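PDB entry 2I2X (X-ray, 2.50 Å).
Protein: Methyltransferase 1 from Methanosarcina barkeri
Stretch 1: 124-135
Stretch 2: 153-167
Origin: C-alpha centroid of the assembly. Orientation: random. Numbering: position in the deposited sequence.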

# COMPACT_ATOMS: atom_id res chain seq x y z
N GLY B 124 14.68 35.37 24.08
CA GLY B 124 15.12 35.47 22.69
C GLY B 124 13.92 35.61 21.77
O GLY B 124 12.77 35.54 22.23
N THR B 125 14.17 35.81 20.48
CA THR B 125 13.09 35.90 19.48
C THR B 125 13.12 34.71 18.52
O THR B 125 14.19 34.30 18.06
N VAL B 126 11.94 34.13 18.27
CA VAL B 126 11.76 33.14 17.20
C VAL B 126 10.81 33.68 16.13
O VAL B 126 9.78 34.28 16.45
N VAL B 127 11.20 33.51 14.87
CA VAL B 127 10.33 33.78 13.72
C VAL B 127 9.77 32.43 13.28
O VAL B 127 10.51 31.43 13.19
N CYS B 128 8.46 32.40 13.01
CA CYS B 128 7.76 31.21 12.53
C CYS B 128 7.02 31.46 11.23
O CYS B 128 6.34 32.47 11.08
N HIS B 129 7.14 30.52 10.30
CA HIS B 129 6.42 30.62 9.04
C HIS B 129 6.00 29.25 8.52
O HIS B 129 6.53 28.23 8.93
N VAL B 130 5.02 29.27 7.62
CA VAL B 130 4.65 28.13 6.82
C VAL B 130 5.24 28.37 5.43
O VAL B 130 5.26 29.50 4.94
N ALA B 131 5.74 27.30 4.81
CA ALA B 131 6.34 27.34 3.46
C ALA B 131 5.45 28.05 2.44
O ALA B 131 4.23 28.02 2.54
N GLU B 132 6.05 28.68 1.43
CA GLU B 132 5.20 29.29 0.41
C GLU B 132 4.55 28.22 -0.44
O GLU B 132 5.15 27.17 -0.70
N GLY B 133 3.31 28.49 -0.83
CA GLY B 133 2.41 27.53 -1.48
C GLY B 133 1.58 26.72 -0.49
O GLY B 133 0.67 25.99 -0.88
N ASP B 134 1.87 26.86 0.80
CA ASP B 134 1.29 26.00 1.83
C ASP B 134 0.34 26.78 2.76
O ASP B 134 0.68 27.85 3.26
N VAL B 135 -0.84 26.20 3.00
CA VAL B 135 -1.97 26.81 3.73
C VAL B 135 -2.21 26.11 5.08
O VAL B 135 -3.05 26.55 5.89
N ASN B 153 9.51 34.83 22.56
CA ASN B 153 8.72 35.83 21.86
C ASN B 153 8.65 35.47 20.37
O ASN B 153 9.69 35.19 19.74
N VAL B 154 7.44 35.47 19.82
CA VAL B 154 7.24 34.95 18.46
C VAL B 154 6.52 35.91 17.54
O VAL B 154 5.33 36.22 17.73
N VAL B 155 7.25 36.38 16.53
CA VAL B 155 6.63 37.06 15.41
C VAL B 155 6.14 35.96 14.48
O VAL B 155 6.94 35.15 14.00
N ASP B 156 4.83 35.91 14.29
CA ASP B 156 4.16 34.88 13.48
C ASP B 156 3.92 35.39 12.06
O ASP B 156 3.00 36.16 11.82
N LEU B 157 4.75 34.94 11.12
CA LEU B 157 4.70 35.38 9.73
C LEU B 157 3.52 34.88 8.89
O LEU B 157 3.32 35.35 7.77
N GLY B 158 2.74 33.93 9.41
CA GLY B 158 1.52 33.47 8.73
C GLY B 158 1.71 32.33 7.75
O GLY B 158 2.65 31.54 7.89
N ARG B 159 0.83 32.27 6.75
CA ARG B 159 0.71 31.12 5.86
C ARG B 159 1.71 31.08 4.72
O ARG B 159 2.84 30.64 4.86
N ASP B 160 1.26 31.56 3.57
CA ASP B 160 1.86 31.32 2.27
C ASP B 160 3.05 32.27 2.08
O ASP B 160 2.98 33.20 1.28
N VAL B 161 4.14 32.01 2.81
CA VAL B 161 5.22 33.00 3.05
C VAL B 161 6.45 32.87 2.13
O VAL B 161 7.17 31.88 2.20
N PRO B 162 6.71 33.90 1.29
CA PRO B 162 7.58 33.88 0.09
C PRO B 162 9.12 33.86 0.19
O PRO B 162 9.78 33.88 -0.85
N ALA B 163 9.69 33.79 1.39
CA ALA B 163 11.16 33.75 1.57
C ALA B 163 11.86 35.12 1.61
O ALA B 163 12.53 35.43 2.59
N GLU B 164 11.71 35.93 0.55
CA GLU B 164 12.13 37.36 0.58
C GLU B 164 11.65 38.00 1.88
O GLU B 164 12.31 38.88 2.44
N GLU B 165 10.49 37.53 2.32
CA GLU B 165 9.77 38.04 3.46
C GLU B 165 10.27 37.45 4.76
O GLU B 165 10.15 38.07 5.83
N VAL B 166 10.81 36.24 4.67
CA VAL B 166 11.40 35.54 5.81
C VAL B 166 12.72 36.24 6.11
O VAL B 166 13.02 36.55 7.27
N LEU B 167 13.48 36.49 5.05
CA LEU B 167 14.70 37.28 5.09
C LEU B 167 14.45 38.60 5.83
O LEU B 167 15.07 38.86 6.87

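The most distinctive feature of this contact is the carboxylate of D160, whose end comes in to the turn A131–D134: its OD2 accepts a short, nearly straight hydrogen bond from G133 N (2.6 Å). With chi1 in t, the acid reaches the G133 amide, and the positive phi of G133 favours glycine. Water 1 accepts from E132 N (3.1 Å) and donates to V161 O (2.4 Å, very short at this resolution, so its exact length deserves little weight), joining two backbone groups whose direct angle is poor.

Upstream, two parallel strands place their side chains alternately on two faces. On one, V127 (t) packs its CG2 3.7 Å from V155 CG1; beta-branched valine suits an extended backbone and fills this buried site. L157, pointing toward the first strand, covers V127 CG1 with its CD2 (3.5 Å). T125 and N153 continue that face toward the more exposed end. On the other, V126 CB lies 4.1 Å from V154 CG2, and C128 (m) sets SG 3.8 Å from V154 CG1, its compact thiol serving as an apolar group.

H129 (p), its ND1 hydrogen-bonded elsewhere in the structure, offers a ring face to V166 CG2, 4.1 Å from the ring centroid, a CH-pi contact tying helix to strand; V161 CB lies near the ring edge. V135 CG1 meets the guanidinium edge of R159 at NH2 (3.9 Å). The bound 5-hydroxybenzimidazolylcob(iii)amide also touches this region.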

# COMPACT_ATOMS: atom_id res chain seq x y z
CB THR B 125 13.14 37.27 18.71
OG1 THR B 125 12.64 38.31 19.56
CG2 THR B 125 12.26 37.25 17.47
CB VAL B 126 11.23 31.78 17.72
CG1 VAL B 126 11.27 30.74 16.61
CG2 VAL B 126 12.05 31.29 18.90
CB VAL B 127 11.10 34.46 12.55
CG1 VAL B 127 10.21 34.64 11.32
CG2 VAL B 127 11.64 35.79 12.98
CB CYS B 128 6.79 30.72 13.58
SG CYS B 128 7.59 30.34 15.13
CB HIS B 129 7.25 31.37 7.99
CG HIS B 129 8.27 30.53 7.29
ND1 HIS B 129 9.33 29.93 7.95
CD2 HIS B 129 8.39 30.18 5.98
CE1 HIS B 129 10.06 29.26 7.07
NE2 HIS B 129 9.51 29.39 5.88
CB VAL B 130 3.11 27.97 6.75
CG1 VAL B 130 2.72 26.80 5.90
CG2 VAL B 130 2.55 27.79 8.12
CB ALA B 131 6.64 25.93 2.99
CB GLU B 132 5.91 30.39 -0.43
CG GLU B 132 6.69 29.93 -1.66
CD GLU B 132 7.29 31.10 -2.47
OE1 GLU B 132 6.53 31.79 -3.20
OE2 GLU B 132 8.53 31.29 -2.37
CB ASP B 134 2.41 25.30 2.61
CG ASP B 134 1.96 24.00 3.29
OD1 ASP B 134 0.79 23.88 3.69
OD2 ASP B 134 2.81 23.10 3.45
CB VAL B 135 -3.25 26.85 2.79
CG1 VAL B 135 -4.58 26.82 3.56
CG2 VAL B 135 -3.19 28.06 1.85
CB ASN B 153 9.34 37.22 22.09
CG ASN B 153 8.68 38.30 21.26
OD1 ASN B 153 9.20 38.70 20.22
ND2 ASN B 153 7.52 38.79 21.71
CB VAL B 154 6.49 33.57 18.46
CG1 VAL B 154 6.03 33.18 17.06
CG2 VAL B 154 7.38 32.48 19.05
CB VAL B 155 7.60 38.12 14.74
CG1 VAL B 155 9.04 37.67 14.78
CG2 VAL B 155 7.17 38.48 13.31
CB ASP B 156 2.84 34.48 14.17
CG ASP B 156 2.09 33.34 13.46
OD1 ASP B 156 2.43 32.98 12.31
OD2 ASP B 156 1.14 32.81 14.07
CB LEU B 157 6.01 35.03 9.01
CG LEU B 157 7.14 36.07 8.87
CD1 LEU B 157 6.73 37.20 7.93
CD2 LEU B 157 7.57 36.63 10.20
CB ARG B 159 -0.68 31.08 5.21
CG ARG B 159 -1.83 30.73 6.12
CD ARG B 159 -3.04 31.51 5.68
NE ARG B 159 -4.01 30.72 4.93
CZ ARG B 159 -5.07 31.23 4.31
NH1 ARG B 159 -5.31 32.53 4.33
NH2 ARG B 159 -5.90 30.44 3.67
CB ASP B 160 0.73 31.55 1.25
CG ASP B 160 1.16 31.43 -0.18
OD1 ASP B 160 0.39 31.91 -1.03
OD2 ASP B 160 2.24 30.88 -0.46
CB VAL B 161 5.65 33.03 4.56
CG1 VAL B 161 6.71 34.09 4.81
CG2 VAL B 161 4.46 33.27 5.47
CB PRO B 162 7.13 35.14 -0.70
CG PRO B 162 5.92 35.67 0.02
CD PRO B 162 6.07 35.22 1.44
CB ALA B 163 11.85 32.79 0.57
CB GLU B 164 11.52 38.18 -0.58
CG GLU B 164 12.21 38.08 -1.93
CD GLU B 164 11.76 36.87 -2.76
OE1 GLU B 164 10.59 36.42 -2.62
OE2 GLU B 164 12.58 36.37 -3.56
CB GLU B 165 8.31 37.67 3.28
CG GLU B 165 7.36 38.77 3.59
CD GLU B 165 5.95 38.38 3.26
OE1 GLU B 165 5.57 38.45 2.07
OE2 GLU B 165 5.24 38.01 4.22
CB VAL B 166 11.63 34.02 5.53
CG1 VAL B 166 12.14 33.31 6.77
CG2 VAL B 166 10.35 33.37 5.05
CB LEU B 167 15.17 37.53 3.65
CG LEU B 167 16.57 38.03 3.26
CD1 LEU B 167 16.52 39.51 2.94
CD2 LEU B 167 17.65 37.69 4.31
O HOH W 1 8.76 30.04 1.95